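Local structure of sensor protein qseC (Escherichia coli, 3JZ3) at residues 52-55 and 56-60; 119-122 and 123-127. The protein is the sensor histidine kinase of the QseB/QseC two-component system, which activates the flagella regulon and may phosphorylate QseB. All blocks are in the same frame, centred on the assembly; numbering follows the deposited sequence.

In the fold
Contacts 1 and 2 are each about two and a half turns of a single helix, and they come in series along the chain. Contact 1 (52-55 with 56-60) lies near the end of helix 42-61, in the part of the cytoplasmic segment assigned to the His Kinase A phospho-acceptor family. Contact 2 (119-122 with 123-127) lies in the middle of helix 115-131, in the ATPase-family part, close to the centre of the chain. Their centres are about 14 Å apart, yet the helices touch: T52 OG1 is 2.9 Å from N124 ND2, a probable hydrogen bond, and L120 packs on T52 and V55. The phospho-acceptor and ATP-binding parts thus meet directly here.

Contact 1 of 2, residues 52-55 and 56-60; sequences TRLV and DQLLT. With SO4 (sulfate ion), chain C.
Residues 52-55 and 56-60 form one unbroken run of helix 42-61, and four successive i to i+4 bonds join them. D56 N donates to T52 O over 2.7 Å, with an N-H...O angle of 158°. Q57 N reaches R53 O at a longer 3.2 Å, while L58 N and L59 N bond to L54 O and V55 O. One turn further, D56 O accepts from both T60 N and T60 OG1, which approach from opposite faces of its carbonyl plane; the hydroxyl bond is 2.8 Å long. The apolar pairs follow the same spacing: L54 CD1 lies 4.2 Å from L58 CD1, and V55 CG1 lies 4.3 Å from L59 CG. With CG of D56 anti to the backbone N (chi1 -175°), its carboxylate leads off the helix to a salt bridge with R189. R53 runs back toward the N-terminal end of the helix, its chain bent at chi2 and chi3, and presents its guanidinium edge to a sulfate whose sulfur lies in the guanidinium plane. R53 NH2 donates to sulfate O3 at 3.0 Å and to O1 at 3.1 Å, and R53 NH1 adds a weak bond to O1. R50 also binds this ion, probably a crystallisation component, and D72 of the second subunit forms a salt bridge with R53. Q57 bonds to backbone atoms of Q71 and N69 of the second subunit. V55 and L58 both pack on its L58, consistent with the dimerisation and histidine-phosphotransfer helices that pair into a four-helix bundle in related kinases.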
ATOM      1  N   THR B  52       0.134   1.337  -7.152  1.00 35.28           N
ATOM      2  CA  THR B  52      -0.574   2.044  -8.223  1.00 35.86           C
ATOM      3  C   THR B  52      -1.127   1.069  -9.260  1.00 37.32           C
ATOM      4  O   THR B  52      -2.326   1.073  -9.537  1.00 40.09           O
ATOM      5  CB  THR B  52       0.346   3.086  -8.912  1.00 34.85           C
ATOM      6  OG1 THR B  52       0.626   4.151  -7.999  1.00 31.57           O
ATOM      7  CG2 THR B  52      -0.297   3.659 -10.168  1.00 34.20           C
ATOM      8  N   ARG B  53      -0.248   0.236  -9.818  1.00 36.39           N
ATOM      9  CA  ARG B  53      -0.626  -0.779 -10.806  1.00 36.67           C
ATOM     10  C   ARG B  53      -1.791  -1.665 -10.358  1.00 37.40           C
ATOM     11  O   ARG B  53      -2.751  -1.860 -11.113  1.00 39.96           O
ATOM     12  CB  ARG B  53       0.589  -1.631 -11.178  1.00 36.11           C
ATOM     13  CG  ARG B  53       1.136  -1.328 -12.560  1.00 39.36           C
ATOM     14  CD  ARG B  53       2.648  -1.160 -12.572  1.00 43.60           C
ATOM     15  NE  ARG B  53       3.384  -2.280 -11.987  1.00 43.50           N
ATOM     16  CZ  ARG B  53       4.668  -2.222 -11.633  1.00 44.35           C
ATOM     17  NH1 ARG B  53       5.363  -1.098 -11.801  1.00 44.09           N
ATOM     18  NH2 ARG B  53       5.261  -3.281 -11.104  1.00 41.65           N
ATOM     19  N   LEU B  54      -1.715  -2.178  -9.133  1.00 34.61           N
ATOM     20  CA  LEU B  54      -2.762  -3.041  -8.589  1.00 34.47           C
ATOM     21  C   LEU B  54      -4.088  -2.302  -8.393  1.00 36.35           C
ATOM     22  O   LEU B  54      -5.131  -2.758  -8.873  1.00 37.05           O
ATOM     23  CB  LEU B  54      -2.306  -3.680  -7.270  1.00 34.62           C
ATOM     24  CG  LEU B  54      -3.259  -4.659  -6.567  1.00 35.38           C
ATOM     25  CD1 LEU B  54      -3.676  -5.813  -7.482  1.00 33.23           C
ATOM     26  CD2 LEU B  54      -2.620  -5.191  -5.294  1.00 33.74           C
ATOM     27  N   VAL B  55      -4.040  -1.168  -7.694  1.00 35.23           N
ATOM     28  CA  VAL B  55      -5.248  -0.413  -7.351  1.00 33.70           C
ATOM     29  C   VAL B  55      -5.877   0.220  -8.595  1.00 37.17           C
ATOM     30  O   VAL B  55      -7.103   0.286  -8.706  1.00 37.21           O
ATOM     31  CB  VAL B  55      -4.984   0.638  -6.234  1.00 33.30           C
ATOM     32  CG1 VAL B  55      -6.207   1.509  -5.999  1.00 30.87           C
ATOM     33  CG2 VAL B  55      -4.584  -0.055  -4.933  1.00 29.33           C
ATOM     34  N   ASP B  56      -5.036   0.662  -9.531  1.00 38.87           N
ATOM     35  CA  ASP B  56      -5.509   1.142 -10.830  1.00 41.84           C
ATOM     36  C   ASP B  56      -6.328   0.073 -11.548  1.00 42.58           C
ATOM     37  O   ASP B  56      -7.436   0.346 -12.012  1.00 44.90           O
ATOM     38  CB  ASP B  56      -4.337   1.580 -11.716  1.00 45.82           C
ATOM     39  CG  ASP B  56      -4.789   2.192 -13.039  1.00 50.41           C
ATOM     40  OD1 ASP B  56      -5.862   2.837 -13.085  1.00 51.80           O
ATOM     41  OD2 ASP B  56      -4.059   2.033 -14.039  1.00 54.30           O
ATOM     42  N   GLN B  57      -5.777  -1.137 -11.633  1.00 42.10           N
ATOM     43  CA  GLN B  57      -6.467  -2.256 -12.270  1.00 36.81           C
ATOM     44  C   GLN B  57      -7.784  -2.555 -11.561  1.00 35.55           C
ATOM     45  O   GLN B  57      -8.821  -2.691 -12.209  1.00 33.97           O
ATOM     46  CB  GLN B  57      -5.575  -3.498 -12.304  1.00 36.02           C
ATOM     47  CG  GLN B  57      -6.208  -4.693 -13.011  1.00 36.39           C
ATOM     48  CD  GLN B  57      -5.239  -5.839 -13.242  1.00 35.66           C
ATOM     49  OE1 GLN B  57      -4.337  -6.088 -12.437  1.00 34.88           O
ATOM     50  NE2 GLN B  57      -5.425  -6.544 -14.347  1.00 32.68           N
ATOM     51  N   LEU B  58      -7.742  -2.623 -10.232  1.00 35.47           N
ATOM     52  CA  LEU B  58      -8.939  -2.922  -9.445  1.00 37.90           C
ATOM     53  C   LEU B  58     -10.019  -1.841  -9.557  1.00 39.94           C
ATOM     54  O   LEU B  58     -11.211  -2.153  -9.540  1.00 39.38           O
ATOM     55  CB  LEU B  58      -8.583  -3.186  -7.978  1.00 37.67           C
ATOM     56  CG  LEU B  58      -7.755  -4.437  -7.666  1.00 37.68           C
ATOM     57  CD1 LEU B  58      -7.472  -4.532  -6.173  1.00 37.53           C
ATOM     58  CD2 LEU B  58      -8.435  -5.705  -8.159  1.00 37.94           C
ATOM     59  N   LEU B  59      -9.598  -0.580  -9.678  1.00 42.72           N
ATOM     60  CA  LEU B  59     -10.528   0.533  -9.891  1.00 43.45           C
ATOM     61  C   LEU B  59     -11.267   0.391 -11.217  1.00 44.91           C
ATOM     62  O   LEU B  59     -12.491   0.545 -11.271  1.00 47.09           O
ATOM     63  CB  LEU B  59      -9.801   1.882  -9.851  1.00 43.00           C
ATOM     64  CG  LEU B  59      -9.550   2.578  -8.510  1.00 42.09           C
ATOM     65  CD1 LEU B  59      -8.698   3.809  -8.744  1.00 43.28           C
ATOM     66  CD2 LEU B  59     -10.849   2.959  -7.810  1.00 40.46           C
ATOM     67  N   THR B  60     -10.511   0.099 -12.273  1.00 44.16           N
ATOM     68  CA  THR B  60     -11.050  -0.083 -13.615  1.00 45.85           C
ATOM     69  C   THR B  60     -12.037  -1.253 -13.673  1.00 47.60           C
ATOM     70  O   THR B  60     -13.157  -1.095 -14.162  1.00 49.29           O
ATOM     71  CB  THR B  60      -9.918  -0.315 -14.645  1.00 48.01           C
ATOM     72  OG1 THR B  60      -8.853   0.618 -14.418  1.00 49.47           O
ATOM     73  CG2 THR B  60     -10.437  -0.148 -16.063  1.00 50.16           C
TER
HETATM   74  S   SO4 C   1       8.678  -2.956 -10.155  1.00 98.25           S
HETATM   75  O1  SO4 C   1       7.687  -2.025  -9.621  1.00 98.55           O
HETATM   76  O2  SO4 C   1       8.786  -4.121  -9.280  1.00 98.08           O
HETATM   77  O3  SO4 C   1       8.267  -3.394 -11.488  1.00 98.54           O
HETATM   78  O4  SO4 C   1       9.973  -2.286 -10.236  1.00 98.24           O

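Contact 2 of 2, residues 119-122 and 123-127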
ATOM      1  N   SER B 119      -3.905   9.949  -1.554  1.00 28.20           N
ATOM      2  CA  SER B 119      -2.501   9.817  -1.207  1.00 30.97           C
ATOM      3  C   SER B 119      -1.716   9.231  -2.383  1.00 31.68           C
ATOM      4  O   SER B 119      -0.618   9.692  -2.689  1.00 30.65           O
ATOM      5  CB  SER B 119      -2.349   8.954   0.048  1.00 30.23           C
ATOM      6  OG  SER B 119      -0.988   8.712   0.337  1.00 37.50           O
ATOM      7  N   LEU B 120      -2.299   8.229  -3.042  1.00 35.63           N
ATOM      8  CA  LEU B 120      -1.708   7.611  -4.235  1.00 33.05           C
ATOM      9  C   LEU B 120      -1.581   8.594  -5.389  1.00 31.10           C
ATOM     10  O   LEU B 120      -0.538   8.664  -6.031  1.00 29.13           O
ATOM     11  CB  LEU B 120      -2.537   6.406  -4.695  1.00 35.40           C
ATOM     12  CG  LEU B 120      -2.327   5.056  -4.012  1.00 38.41           C
ATOM     13  CD1 LEU B 120      -3.355   4.061  -4.526  1.00 37.81           C
ATOM     14  CD2 LEU B 120      -0.911   4.538  -4.239  1.00 40.80           C
ATOM     15  N   LEU B 121      -2.658   9.332  -5.657  1.00 32.45           N
ATOM     16  CA  LEU B 121      -2.662  10.375  -6.680  1.00 31.14           C
ATOM     17  C   LEU B 121      -1.509  11.352  -6.464  1.00 32.88           C
ATOM     18  O   LEU B 121      -0.687  11.558  -7.361  1.00 34.96           O
ATOM     19  CB  LEU B 121      -3.997  11.130  -6.669  1.00 31.26           C
ATOM     20  CG  LEU B 121      -4.273  12.146  -7.782  1.00 33.67           C
ATOM     21  CD1 LEU B 121      -5.756  12.448  -7.864  1.00 32.90           C
ATOM     22  CD2 LEU B 121      -3.481  13.437  -7.594  1.00 33.58           C
ATOM     23  N   VAL B 122      -1.448  11.938  -5.269  1.00 32.18           N
ATOM     24  CA  VAL B 122      -0.456  12.968  -4.963  1.00 32.11           C
ATOM     25  C   VAL B 122       0.958  12.409  -5.085  1.00 32.19           C
ATOM     26  O   VAL B 122       1.842  13.047  -5.658  1.00 29.96           O
ATOM     27  CB  VAL B 122      -0.682  13.594  -3.556  1.00 28.73           C
ATOM     28  CG1 VAL B 122       0.474  14.501  -3.180  1.00 24.42           C
ATOM     29  CG2 VAL B 122      -1.992  14.373  -3.523  1.00 27.08           C
ATOM     30  N   ARG B 123       1.148  11.203  -4.562  1.00 34.90           N
ATOM     31  CA  ARG B 123       2.455  10.568  -4.528  1.00 37.24           C
ATOM     32  C   ARG B 123       2.999  10.216  -5.921  1.00 36.36           C
ATOM     33  O   ARG B 123       4.200  10.318  -6.162  1.00 37.79           O
ATOM     34  CB  ARG B 123       2.411   9.339  -3.626  1.00 39.88           C
ATOM     35  CG  ARG B 123       3.770   8.790  -3.274  1.00 46.03           C
ATOM     36  CD  ARG B 123       4.520   9.666  -2.290  1.00 48.77           C
ATOM     37  NE  ARG B 123       5.849   9.121  -2.026  1.00 52.20           N
ATOM     38  CZ  ARG B 123       6.112   8.146  -1.159  1.00 52.48           C
ATOM     39  NH1 ARG B 123       5.140   7.586  -0.451  1.00 52.72           N
ATOM     40  NH2 ARG B 123       7.358   7.728  -1.000  1.00 56.41           N
ATOM     41  N   ASN B 124       2.114   9.812  -6.827  1.00 34.59           N
ATOM     42  CA  ASN B 124       2.484   9.579  -8.221  1.00 38.61           C
ATOM     43  C   ASN B 124       3.012  10.832  -8.909  1.00 38.74           C
ATOM     44  O   ASN B 124       4.026  10.785  -9.607  1.00 37.64           O
ATOM     45  CB  ASN B 124       1.304   9.010  -9.006  1.00 40.01           C
ATOM     46  CG  ASN B 124       1.230   7.507  -8.924  1.00 43.36           C
ATOM     47  OD1 ASN B 124       1.972   6.802  -9.604  1.00 48.66           O
ATOM     48  ND2 ASN B 124       0.332   7.002  -8.089  1.00 45.62           N
ATOM     49  N   LEU B 125       2.317  11.949  -8.701  1.00 37.44           N
ATOM     50  CA  LEU B 125       2.732  13.233  -9.257  1.00 35.58           C
ATOM     51  C   LEU B 125       4.067  13.677  -8.672  1.00 34.45           C
ATOM     52  O   LEU B 125       4.888  14.282  -9.365  1.00 33.06           O
ATOM     53  CB  LEU B 125       1.672  14.304  -8.996  1.00 33.05           C
ATOM     54  CG  LEU B 125       0.291  14.168  -9.637  1.00 31.33           C
ATOM     55  CD1 LEU B 125      -0.599  15.287  -9.129  1.00 28.50           C
ATOM     56  CD2 LEU B 125       0.364  14.183 -11.159  1.00 31.17           C
ATOM     57  N   LEU B 126       4.267  13.368  -7.392  1.00 35.73           N
ATOM     58  CA  LEU B 126       5.484  13.721  -6.674  1.00 36.10           C
ATOM     59  C   LEU B 126       6.679  12.893  -7.110  1.00 37.74           C
ATOM     60  O   LEU B 126       7.740  13.444  -7.386  1.00 37.07           O
ATOM     61  CB  LEU B 126       5.282  13.585  -5.166  1.00 36.45           C
ATOM     62  CG  LEU B 126       4.878  14.847  -4.415  1.00 35.56           C
ATOM     63  CD1 LEU B 126       4.645  14.513  -2.960  1.00 39.83           C
ATOM     64  CD2 LEU B 126       5.960  15.903  -4.549  1.00 38.13           C
ATOM     65  N   ASP B 127       6.504  11.573  -7.155  1.00 41.97           N
ATOM     66  CA  ASP B 127       7.545  10.658  -7.627  1.00 47.19           C
ATOM     67  C   ASP B 127       7.954  10.974  -9.061  1.00 48.15           C
ATOM     68  O   ASP B 127       9.139  10.944  -9.389  1.00 47.46           O
ATOM     69  CB  ASP B 127       7.082   9.202  -7.523  1.00 53.03           C
ATOM     70  CG  ASP B 127       6.924   8.733  -6.084  1.00 58.20           C
ATOM     71  OD1 ASP B 127       7.373   9.442  -5.157  1.00 60.08           O
ATOM     72  OD2 ASP B 127       6.347   7.646  -5.881  1.00 63.06           O
TER
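S119 O accepts the backbone N-H of R123 at 3.0 Å, and the same oxygen lies 3.2 Å from R123 CB. Beyond CB the side chain of R123 leads away from 119-122: CG stands anti to the backbone N (chi1 -167°) and the chain bends at chi2, bringing R123 NE 3.5 Å from D127 OD1 in a salt bridge one turn on. L120 O is gripped twice by N124. N124 N lies 3.0 Å from L120 O, and N124 ND2 reaches the same oxygen at 2.8 Å from the opposite face, 51° out of the carbonyl plane. N124 ND2 is also hydrogen-bonded to T52 of helix 42-61, so one amide nitrogen ties the two helices together. Helix 115-131 corresponds to the N-box helix of the HATPase_c fold of histidine kinases, an alpha/beta sandwich in which helices cover one side of a mixed sheet. L121 packs between F148 of strand 147-151 and helix 186-193; its CD2 lies 3.8 Å from L125 CD1, the two side chains running side by side, while the backbone bond from L125 N to L121 O is weak. V122 repeats the pattern with L126, V122 CG1 to L126 CD1 4.2 Å, both side chains pointing the same way. L126 N donates to V122 O at 3.0 Å, and the V122 side chain also touches L82 and S85 of helix 78-95.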